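Local atomic coordinates of benzyl alcohol dehydrogenase (Acinetobacter calcoaceticus, PDB entry 1F8F), a protein that catalyses the NAD-dependent oxidation of benzyl alcohol to benzaldehyde, as a zinc-containing, Rossmann-fold alcohol dehydrogenase. Residues K54-P58 with N115-A119; P58-V62 with V135-F139; A185-T189 with N260-E264; P247-K252 with Q274-A278. All coordinates share one frame; numbering follows the deposited sequence.

In the fold
From the N terminus, the loop 54-62 that follows helix 45-51 starts both early contacts. Interaction 1 closes first, at residues 115-119, and interaction 2 later, at 135-139, all in the GroES-like domain; they overlap along the chain and neither nests within the other. They share Pro58, their centres are about 8 Å apart, and Gly118 O probably receives a hydrogen bond from Asp137 N, so together they tie two long loops into one region. Interactions 3 and 4 open afterwards, in the Rossmann half, and cross: 185-189, 247-252, 260-264, 274-278. Strand 259-264 serves interaction 3, while the helices before and after it make interaction 4; the two centres lie about 15 Å apart.

Interaction 1 (K54-P58 with N115-A119); sequences KYPVP and NFSGA. Unlike the reference sequence in segment 54-58: Lys54 (reference Tyr).
Phe116 carries its ring into the side chains of Tyr55 and Val57. Its CG lies anti to the carbonyl carbon (chi1 -74°), which brings the end of the side chain closer to the 54-58 loop than its CB. CD1 comes first: Val57 CG2 sits 3.7 Å from Phe116 CD1, near the ring plane and therefore at its edge. Further out, Phe116 CE1 is 3.5 Å from Tyr55 CD2, and at the tip Phe116 CZ is 3.5 Å from Tyr55 CE2. The planes stand at 89° with centroids 5.1 Å apart, an offset edge-to-face pair in which the edge of Tyr55 is directed at the face of Phe116. Beyond the aromatic pair the Pro58 ring packs on the backbone, with Pro58 CD 3.1 Å from Ser117 O. Ser117 OG accepts from Ala119 N at 3.1 Å in a nearly straight bond (170°), an ST turn, and is also hydrogen-bonded to Gly113 O. Phe112 and Phe140 extend the aromatic group around Phe116, and Asn302 of the second subunit packs on Tyr55. An ethanol, probably from the crystallisation liquor, lies about 5 Å from the Phe116 side chain and may mark a pocket beside this aromatic cluster of the GroES-like domain.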
loop_
_atom_site.group_PDB
_atom_site.type_symbol
_atom_site.label_atom_id
_atom_site.label_comp_id
_atom_site.label_asym_id
_atom_site.label_seq_id
_atom_site.Cartn_x
_atom_site.Cartn_y
_atom_site.Cartn_z
ATOM N N LYS A 54 16.780 32.720 -9.703
ATOM C CA LYS A 54 17.122 31.779 -8.645
ATOM C C LYS A 54 17.055 30.377 -9.224
ATOM O O LYS A 54 17.105 29.384 -8.513
ATOM C CB LYS A 54 16.214 31.964 -7.430
ATOM C CG LYS A 54 16.222 33.416 -6.989
ATOM C CD LYS A 54 15.323 33.760 -5.816
ATOM C CE LYS A 54 15.336 35.276 -5.593
ATOM N NZ LYS A 54 16.726 35.826 -5.645
ATOM N N TYR A 55 16.926 30.170 -10.503
ATOM C CA TYR A 55 16.871 29.065 -11.388
ATOM C C TYR A 55 17.312 29.546 -12.783
ATOM O O TYR A 55 16.706 30.440 -13.367
ATOM C CB TYR A 55 15.485 28.468 -11.518
ATOM C CG TYR A 55 14.971 27.412 -10.581
ATOM C CD1 TYR A 55 15.617 27.004 -9.428
ATOM C CD2 TYR A 55 13.743 26.814 -10.856
ATOM C CE1 TYR A 55 15.103 26.040 -8.595
ATOM C CE2 TYR A 55 13.203 25.845 -10.036
ATOM C CZ TYR A 55 13.892 25.457 -8.902
ATOM O OH TYR A 55 13.363 24.491 -8.070
ATOM N N PRO A 56 18.319 28.882 -13.337
ATOM C CA PRO A 56 18.900 29.214 -14.607
ATOM C C PRO A 56 18.200 28.932 -15.913
ATOM O O PRO A 56 18.842 28.371 -16.815
ATOM C CB PRO A 56 20.266 28.504 -14.591
ATOM C CG PRO A 56 20.052 27.337 -13.694
ATOM C CD PRO A 56 19.058 27.787 -12.657
ATOM N N VAL A 57 16.970 29.414 -16.078
ATOM C CA VAL A 57 16.334 29.303 -17.399
ATOM C C VAL A 57 17.004 30.442 -18.166
ATOM O O VAL A 57 17.168 31.537 -17.636
ATOM C CB VAL A 57 14.815 29.431 -17.382
ATOM C CG1 VAL A 57 14.240 29.664 -18.771
ATOM C CG2 VAL A 57 14.164 28.198 -16.763
ATOM N N PRO A 58 17.478 30.165 -19.359
ATOM C CA PRO A 58 18.162 31.155 -20.169
ATOM C C PRO A 58 17.260 32.244 -20.718
ATOM O O PRO A 58 16.287 31.957 -21.423
ATOM C CB PRO A 58 18.809 30.326 -21.262
ATOM C CG PRO A 58 17.957 29.118 -21.398
ATOM C CD PRO A 58 17.352 28.862 -20.049
ATOM N N ASN A 115 11.080 21.288 -19.118
ATOM C CA ASN A 115 10.437 22.467 -18.568
ATOM C C ASN A 115 11.358 23.647 -18.312
ATOM O O ASN A 115 10.965 24.793 -18.406
ATOM C CB ASN A 115 9.828 22.073 -17.197
ATOM C CG ASN A 115 8.771 20.977 -17.415
ATOM O OD1 ASN A 115 7.553 21.199 -17.425
ATOM N ND2 ASN A 115 9.147 19.714 -17.628
ATOM N N PHE A 116 12.595 23.325 -17.955
ATOM C CA PHE A 116 13.574 24.329 -17.567
ATOM C C PHE A 116 14.731 24.599 -18.504
ATOM O O PHE A 116 15.426 25.585 -18.218
ATOM C CB PHE A 116 14.130 23.903 -16.187
ATOM C CG PHE A 116 13.189 24.117 -15.034
ATOM C CD1 PHE A 116 12.802 25.421 -14.758
ATOM C CD2 PHE A 116 12.720 23.112 -14.205
ATOM C CE1 PHE A 116 11.965 25.727 -13.714
ATOM C CE2 PHE A 116 11.857 23.388 -13.156
ATOM C CZ PHE A 116 11.493 24.705 -12.906
ATOM N N SER A 117 14.953 23.846 -19.567
ATOM C CA SER A 117 16.090 24.035 -20.445
ATOM C C SER A 117 16.069 25.352 -21.223
ATOM O O SER A 117 17.059 26.070 -21.284
ATOM C CB SER A 117 16.181 22.882 -21.454
ATOM O OG SER A 117 15.061 22.857 -22.317
ATOM N N GLY A 118 14.911 25.657 -21.771
ATOM C CA GLY A 118 14.663 26.856 -22.534
ATOM C C GLY A 118 14.497 26.488 -23.999
ATOM O O GLY A 118 14.193 27.362 -24.809
ATOM N N ALA A 119 14.566 25.193 -24.307
ATOM C CA ALA A 119 14.414 24.752 -25.682
ATOM C C ALA A 119 13.835 23.352 -25.830
ATOM O O ALA A 119 13.177 22.832 -24.942
ATOM C CB ALA A 119 15.814 24.792 -26.297
#

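Interaction 2 (P58-V62 with V135-F139); sequences PLPAV and VNDHF
A single beta bridge of parallel type, Ala61 to Asn136, joins two loops of the GroES-like domain. The type follows from the bonding: Asn136 N donates to Pro60 O at 2.9 Å, and Asn136 O accepts from Val62 N at 3.2 Å, so one residue bonds to both neighbours of Ala61. A third bond comes from the side chain. With Asn136 CG anti to its carbonyl carbon (chi1 -69°), ND2 swings over Pro58 and donates to Pro58 O at 2.7 Å, with the nitrogen above the carbonyl plane, 68° out of it. The same ND2 lies 3.2 Å from Pro58 CB. Around the bridge, Ala61 CB packs at 3.6 Å on Asn136 CB, and Phe139 CB reaches Val62 O at 3.8 Å. The peptide bond before Pro60 is cis, which probably helps present the carbonyls of Pro58 and Pro60 to the same asparagine. Ser143 OG bonds Val62 O and Phe139 N, extending the link. One asparagine thus grips the 58-62 loop through three neutral hydrogen bonds, using backbone donor, backbone acceptor and side-chain amide together; made by amide groups alone, the grip should depend little on ionisation.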
loop_
_atom_site.group_PDB
_atom_site.type_symbol
_atom_site.label_atom_id
_atom_site.label_comp_id
_atom_site.label_asym_id
_atom_site.label_seq_id
_atom_site.Cartn_x
_atom_site.Cartn_y
_atom_site.Cartn_z
ATOM N N PRO A 58 17.478 30.165 -19.359
ATOM C CA PRO A 58 18.162 31.155 -20.169
ATOM C C PRO A 58 17.260 32.244 -20.718
ATOM O O PRO A 58 16.287 31.957 -21.423
ATOM C CB PRO A 58 18.809 30.326 -21.262
ATOM C CG PRO A 58 17.957 29.118 -21.398
ATOM C CD PRO A 58 17.352 28.862 -20.049
ATOM N N LEU A 59 17.640 33.490 -20.449
ATOM C CA LEU A 59 16.977 34.708 -20.892
ATOM C C LEU A 59 17.747 35.378 -22.020
ATOM O O LEU A 59 18.978 35.409 -22.031
ATOM C CB LEU A 59 16.854 35.698 -19.735
ATOM C CG LEU A 59 16.128 35.178 -18.499
ATOM C CD1 LEU A 59 16.390 36.051 -17.281
ATOM C CD2 LEU A 59 14.642 35.063 -18.797
ATOM N N PRO A 60 17.030 35.924 -22.989
ATOM C CA PRO A 60 15.588 36.048 -22.987
ATOM C C PRO A 60 14.623 34.925 -23.326
ATOM O O PRO A 60 14.909 34.074 -24.168
ATOM C CB PRO A 60 15.395 37.116 -24.103
ATOM C CG PRO A 60 16.488 36.764 -25.076
ATOM C CD PRO A 60 17.677 36.588 -24.166
ATOM N N ALA A 61 13.376 34.994 -22.818
ATOM C CA ALA A 61 12.343 33.991 -23.066
ATOM C C ALA A 61 10.891 34.341 -22.714
ATOM O O ALA A 61 10.623 35.298 -21.991
ATOM C CB ALA A 61 12.687 32.802 -22.160
ATOM N N VAL A 62 9.949 33.553 -23.243
ATOM C CA VAL A 62 8.527 33.637 -22.945
ATOM C C VAL A 62 8.117 32.627 -21.850
ATOM O O VAL A 62 8.176 31.433 -22.115
ATOM C CB VAL A 62 7.627 33.369 -24.161
ATOM C CG1 VAL A 62 6.153 33.421 -23.787
ATOM C CG2 VAL A 62 7.888 34.327 -25.333
ATOM N N VAL A 135 15.556 33.980 -28.740
ATOM C CA VAL A 135 14.378 33.852 -27.863
ATOM C C VAL A 135 14.022 32.422 -27.471
ATOM O O VAL A 135 13.518 31.587 -28.203
ATOM C CB VAL A 135 13.157 34.640 -28.363
ATOM C CG1 VAL A 135 12.363 34.016 -29.497
ATOM C CG2 VAL A 135 12.238 34.935 -27.168
ATOM N N ASN A 136 14.311 32.105 -26.216
ATOM C CA ASN A 136 14.061 30.837 -25.549
ATOM C C ASN A 136 12.593 30.584 -25.263
ATOM O O ASN A 136 11.856 31.482 -24.845
ATOM C CB ASN A 136 14.868 30.822 -24.238
ATOM C CG ASN A 136 16.346 30.745 -24.613
ATOM O OD1 ASN A 136 16.656 30.115 -25.644
ATOM N ND2 ASN A 136 17.220 31.358 -23.832
ATOM N N ASP A 137 12.141 29.362 -25.510
ATOM C CA ASP A 137 10.762 28.947 -25.341
ATOM C C ASP A 137 10.608 27.550 -24.745
ATOM O O ASP A 137 11.431 27.087 -23.953
ATOM C CB ASP A 137 10.088 29.036 -26.709
ATOM C CG ASP A 137 10.542 27.962 -27.685
ATOM O OD1 ASP A 137 11.653 27.459 -27.464
ATOM O OD2 ASP A 137 9.771 27.634 -28.619
ATOM N N HIS A 138 9.504 26.856 -25.031
ATOM C CA HIS A 138 9.284 25.522 -24.467
ATOM C C HIS A 138 9.294 25.477 -22.958
ATOM O O HIS A 138 9.711 24.450 -22.404
ATOM C CB HIS A 138 10.448 24.581 -24.930
ATOM C CG HIS A 138 10.171 24.056 -26.291
ATOM N ND1 HIS A 138 10.591 24.693 -27.434
ATOM C CD2 HIS A 138 9.499 22.957 -26.714
ATOM C CE1 HIS A 138 10.172 24.026 -28.500
ATOM N NE2 HIS A 138 9.535 22.949 -28.098
ATOM N N PHE A 139 8.875 26.534 -22.281
ATOM C CA PHE A 139 8.945 26.664 -20.831
ATOM C C PHE A 139 7.786 25.919 -20.187
ATOM O O PHE A 139 6.613 26.164 -20.419
ATOM C CB PHE A 139 8.951 28.149 -20.444
ATOM C CG PHE A 139 8.973 28.371 -18.954
ATOM C CD1 PHE A 139 10.035 27.930 -18.205
ATOM C CD2 PHE A 139 7.930 29.049 -18.314
ATOM C CE1 PHE A 139 10.105 28.153 -16.863
ATOM C CE2 PHE A 139 7.989 29.248 -16.947
ATOM C CZ PHE A 139 9.073 28.796 -16.216
#

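Interaction 3 (A185-T189 with N260-E264); sequences ALKVT and NFALE
Phe261 lays one ring face against Val188: Val188 CA is 3.9 Å from the ring centroid and 9° off the ring normal, a CH-pi contact almost exactly over the centre. The contact belongs to the Rossmann fold, where the turn after helix 174-186, on its way to strand 193-197, packs on strand 259-264, the parallel neighbour of that strand. Val188 CG2 also lies over the face, 3.8 Å from Phe261 CG, and the two side chains run past each other in opposite directions. CG2 gets there because it is anti to the carbonyl carbon while CG1 is anti to the backbone N (chi1 175°). At the ring edge, Thr189 OG1 stands near the plane, 3.8 Å from Phe261 CE2. From the helix end, Leu186 O approaches Phe261 CE1 to 3.4 Å and Leu186 CB lies 4.1 Å from Phe261 CD1. Lys187, with positive phi (63°), is the first residue to leave the helical backbone; the helix ends here, and the carbonyls of Leu186 and Lys187, Val188 and Thr189 all come against the one ring. On the sheet side, Phe261 forms backbone hydrogen bonds with Ser193 and Val195 of strand 193-197, fixing the base from which its ring projects, while Leu186 also packs on Ala286 of strand 283-287. Beyond the ring the leucine reaches further along the strand, where Leu186 CD1 rests 3.7 Å from Ala262 O.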
loop_
_atom_site.group_PDB
_atom_site.type_symbol
_atom_site.label_atom_id
_atom_site.label_comp_id
_atom_site.label_asym_id
_atom_site.label_seq_id
_atom_site.Cartn_x
_atom_site.Cartn_y
_atom_site.Cartn_z
ATOM N N ALA A 185 -0.333 12.063 -2.741
ATOM C CA ALA A 185 0.964 11.815 -2.093
ATOM C C ALA A 185 0.785 11.447 -0.635
ATOM O O ALA A 185 1.166 10.360 -0.227
ATOM C CB ALA A 185 1.917 13.001 -2.239
ATOM N N LEU A 186 0.186 12.332 0.138
ATOM C CA LEU A 186 0.032 12.012 1.565
ATOM C C LEU A 186 -0.902 10.852 1.853
ATOM O O LEU A 186 -1.031 10.164 2.839
ATOM C CB LEU A 186 -0.441 13.287 2.294
ATOM C CG LEU A 186 0.638 14.381 2.395
ATOM C CD1 LEU A 186 -0.063 15.645 2.940
ATOM C CD2 LEU A 186 1.838 13.923 3.196
ATOM N N LYS A 187 -2.043 10.958 1.169
ATOM C CA LYS A 187 -3.330 10.332 1.209
ATOM C C LYS A 187 -4.104 10.568 2.526
ATOM O O LYS A 187 -4.351 9.555 3.216
ATOM C CB LYS A 187 -3.393 8.842 0.945
ATOM C CG LYS A 187 -2.786 8.307 -0.328
ATOM C CD LYS A 187 -2.597 6.792 -0.196
ATOM C CE LYS A 187 -1.642 6.256 -1.210
ATOM N NZ LYS A 187 -1.810 6.670 -2.629
ATOM N N VAL A 188 -4.509 11.789 2.857
ATOM C CA VAL A 188 -5.235 12.047 4.071
ATOM C C VAL A 188 -6.450 11.133 4.222
ATOM O O VAL A 188 -7.229 10.967 3.275
ATOM C CB VAL A 188 -5.592 13.555 4.051
ATOM C CG1 VAL A 188 -6.461 14.023 5.189
ATOM C CG2 VAL A 188 -4.250 14.304 4.027
ATOM N N THR A 189 -6.671 10.611 5.434
ATOM C CA THR A 189 -7.779 9.686 5.698
ATOM C C THR A 189 -8.901 10.306 6.502
ATOM O O THR A 189 -8.801 11.308 7.250
ATOM C CB THR A 189 -7.222 8.463 6.495
ATOM O OG1 THR A 189 -6.535 8.913 7.680
ATOM C CG2 THR A 189 -6.233 7.617 5.730
ATOM N N ASN A 260 -1.580 14.374 12.137
ATOM C CA ASN A 260 -1.357 13.153 11.389
ATOM C C ASN A 260 -0.699 13.391 10.031
ATOM O O ASN A 260 0.145 12.630 9.557
ATOM C CB ASN A 260 -2.657 12.416 11.131
ATOM C CG ASN A 260 -3.412 11.956 12.356
ATOM O OD1 ASN A 260 -4.628 12.192 12.313
ATOM N ND2 ASN A 260 -2.802 11.317 13.382
ATOM N N PHE A 261 -1.115 14.503 9.379
ATOM C CA PHE A 261 -0.633 14.850 8.065
ATOM C C PHE A 261 -0.237 16.315 7.883
ATOM O O PHE A 261 -0.949 17.158 8.402
ATOM C CB PHE A 261 -1.683 14.503 6.996
ATOM C CG PHE A 261 -2.094 13.068 6.908
ATOM C CD1 PHE A 261 -1.421 12.158 6.123
ATOM C CD2 PHE A 261 -3.180 12.599 7.638
ATOM C CE1 PHE A 261 -1.788 10.792 6.071
ATOM C CE2 PHE A 261 -3.581 11.293 7.610
ATOM C CZ PHE A 261 -2.897 10.390 6.802
ATOM N N ALA A 262 0.872 16.611 7.159
ATOM C CA ALA A 262 1.195 18.007 6.936
ATOM C C ALA A 262 1.789 18.370 5.596
ATOM O O ALA A 262 2.390 17.556 4.895
ATOM C CB ALA A 262 2.108 18.447 8.073
ATOM N N LEU A 263 1.679 19.656 5.260
ATOM C CA LEU A 263 2.217 20.230 4.047
ATOM C C LEU A 263 3.094 21.450 4.334
ATOM O O LEU A 263 2.611 22.459 4.868
ATOM C CB LEU A 263 1.191 20.622 2.992
ATOM C CG LEU A 263 1.556 21.139 1.630
ATOM C CD1 LEU A 263 1.808 20.055 0.593
ATOM C CD2 LEU A 263 0.527 22.089 1.006
ATOM N N GLU A 264 4.310 21.414 3.768
ATOM C CA GLU A 264 5.233 22.555 3.871
ATOM C C GLU A 264 5.185 23.287 2.521
ATOM O O GLU A 264 5.635 22.685 1.554
ATOM C CB GLU A 264 6.699 22.168 4.130
ATOM C CG GLU A 264 7.488 23.232 4.923
ATOM C CD GLU A 264 7.426 24.591 4.222
ATOM O OE1 GLU A 264 8.089 24.730 3.167
ATOM O OE2 GLU A 264 6.665 25.474 4.658
#

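Interaction 4 (P247-K252 with Q274-A278); sequences PVAAIK and QGVDA
Val248 packs its two methyl groups against different residues of the 274-278 segment. This is a helix-helix contact within the Rossmann fold, between helix 247-254 and the C-terminal end of helix 269-277, which precede and follow strand 259-264. CG2 of Val248 lies 3.8 Å from Gln274 CG, and CG1 4.1 Å from Asp277 CB and 4.2 Å from Ala278 CB. The split follows from chi1 (-175°), which sets CG1 anti to the backbone N and CG2 anti to the carbonyl carbon. One turn on, Ile251 CG2 meets Ala278 CB at 4.1 Å. At the other end Pro247 CG approaches Gln274 OE1 to 3.7 Å, the two side chains crossing at about a right angle. The next shell is the sheet: Pro247, Ile251 and Gln274 all touch Trp197 of strand 193-197, Pro247 and Ile251 also rest on Ile240, and Ala278 is backbone-bonded to Val259. Asp277 turns its carboxylate to Lys273, with which it forms a salt bridge. At the margin of the contact the Lys252 chain, extended through chi2 and chi3, carries CE to 3.4 Å from Asp277 O; the bend at its last torsion turns only NZ, which weakly meets a water bonded to Asp277 O at 2.9 Å.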
loop_
_atom_site.group_PDB
_atom_site.type_symbol
_atom_site.label_atom_id
_atom_site.label_comp_id
_atom_site.label_asym_id
_atom_site.label_seq_id
_atom_site.Cartn_x
_atom_site.Cartn_y
_atom_site.Cartn_z
ATOM N N PRO A 247 3.466 28.221 16.884
ATOM C CA PRO A 247 2.673 27.278 16.114
ATOM C C PRO A 247 2.833 25.826 16.490
ATOM O O PRO A 247 1.862 25.086 16.626
ATOM C CB PRO A 247 3.136 27.593 14.685
ATOM C CG PRO A 247 4.557 27.981 14.804
ATOM C CD PRO A 247 4.582 28.787 16.077
ATOM N N VAL A 248 4.010 25.326 16.879
ATOM C CA VAL A 248 4.176 23.940 17.297
ATOM C C VAL A 248 3.289 23.553 18.477
ATOM O O VAL A 248 2.585 22.509 18.581
ATOM C CB VAL A 248 5.658 23.662 17.520
ATOM C CG1 VAL A 248 5.956 22.197 17.851
ATOM C CG2 VAL A 248 6.452 24.009 16.242
ATOM N N ALA A 249 3.349 24.436 19.486
ATOM C CA ALA A 249 2.653 24.249 20.737
ATOM C C ALA A 249 1.143 24.323 20.453
ATOM O O ALA A 249 0.451 23.484 21.001
ATOM C CB ALA A 249 3.025 25.325 21.746
ATOM N N ALA A 250 0.770 25.292 19.609
ATOM C CA ALA A 250 -0.661 25.363 19.309
ATOM C C ALA A 250 -1.066 24.077 18.587
ATOM O O ALA A 250 -2.001 23.398 19.017
ATOM C CB ALA A 250 -0.981 26.659 18.573
ATOM N N ILE A 251 -0.424 23.684 17.502
ATOM C CA ILE A 251 -0.796 22.438 16.798
ATOM C C ILE A 251 -0.801 21.285 17.767
ATOM O O ILE A 251 -1.776 20.527 17.721
ATOM C CB ILE A 251 0.141 22.130 15.597
ATOM C CG1 ILE A 251 0.070 23.246 14.584
ATOM C CG2 ILE A 251 -0.247 20.789 14.952
ATOM C CD1 ILE A 251 1.024 23.409 13.469
ATOM N N LYS A 252 0.155 21.064 18.667
ATOM C CA LYS A 252 0.123 19.895 19.554
ATOM C C LYS A 252 -1.044 19.868 20.523
ATOM O O LYS A 252 -1.682 18.791 20.741
ATOM C CB LYS A 252 1.447 19.809 20.323
ATOM C CG LYS A 252 2.542 18.943 19.693
ATOM C CD LYS A 252 3.900 19.336 20.248
ATOM C CE LYS A 252 5.037 18.600 19.585
ATOM N NZ LYS A 252 5.520 17.411 20.363
ATOM N N GLN A 274 9.970 23.102 12.134
ATOM C CA GLN A 274 8.757 23.298 12.930
ATOM C C GLN A 274 7.679 22.293 12.538
ATOM O O GLN A 274 6.954 21.731 13.345
ATOM C CB GLN A 274 8.193 24.727 12.783
ATOM C CG GLN A 274 8.771 25.685 13.809
ATOM C CD GLN A 274 8.414 27.148 13.695
ATOM O OE1 GLN A 274 8.261 27.839 14.718
ATOM N NE2 GLN A 274 8.222 27.692 12.512
ATOM N N GLY A 275 7.502 22.160 11.224
ATOM C CA GLY A 275 6.587 21.217 10.628
ATOM C C GLY A 275 6.890 19.751 10.973
ATOM O O GLY A 275 5.924 19.061 11.304
ATOM N N VAL A 276 8.126 19.301 10.992
ATOM C CA VAL A 276 8.475 17.932 11.418
ATOM C C VAL A 276 8.245 17.839 12.906
ATOM O O VAL A 276 7.548 16.906 13.336
ATOM C CB VAL A 276 9.931 17.563 11.053
ATOM C CG1 VAL A 276 10.247 16.114 11.390
ATOM C CG2 VAL A 276 10.169 17.735 9.573
ATOM N N ASP A 277 8.648 18.821 13.728
ATOM C CA ASP A 277 8.367 18.769 15.166
ATOM C C ASP A 277 6.898 18.686 15.524
ATOM O O ASP A 277 6.536 18.166 16.594
ATOM C CB ASP A 277 8.877 20.039 15.890
ATOM C CG ASP A 277 10.371 20.210 15.840
ATOM O OD1 ASP A 277 11.118 19.288 15.487
ATOM O OD2 ASP A 277 10.958 21.267 16.111
ATOM N N ALA A 278 5.983 19.302 14.779
ATOM C CA ALA A 278 4.567 19.284 15.163
ATOM C C ALA A 278 3.796 18.051 14.735
ATOM O O ALA A 278 2.585 17.916 14.981
ATOM C CB ALA A 278 3.866 20.518 14.574
HETATM O O HOH W 1 8.406 17.026 18.555
#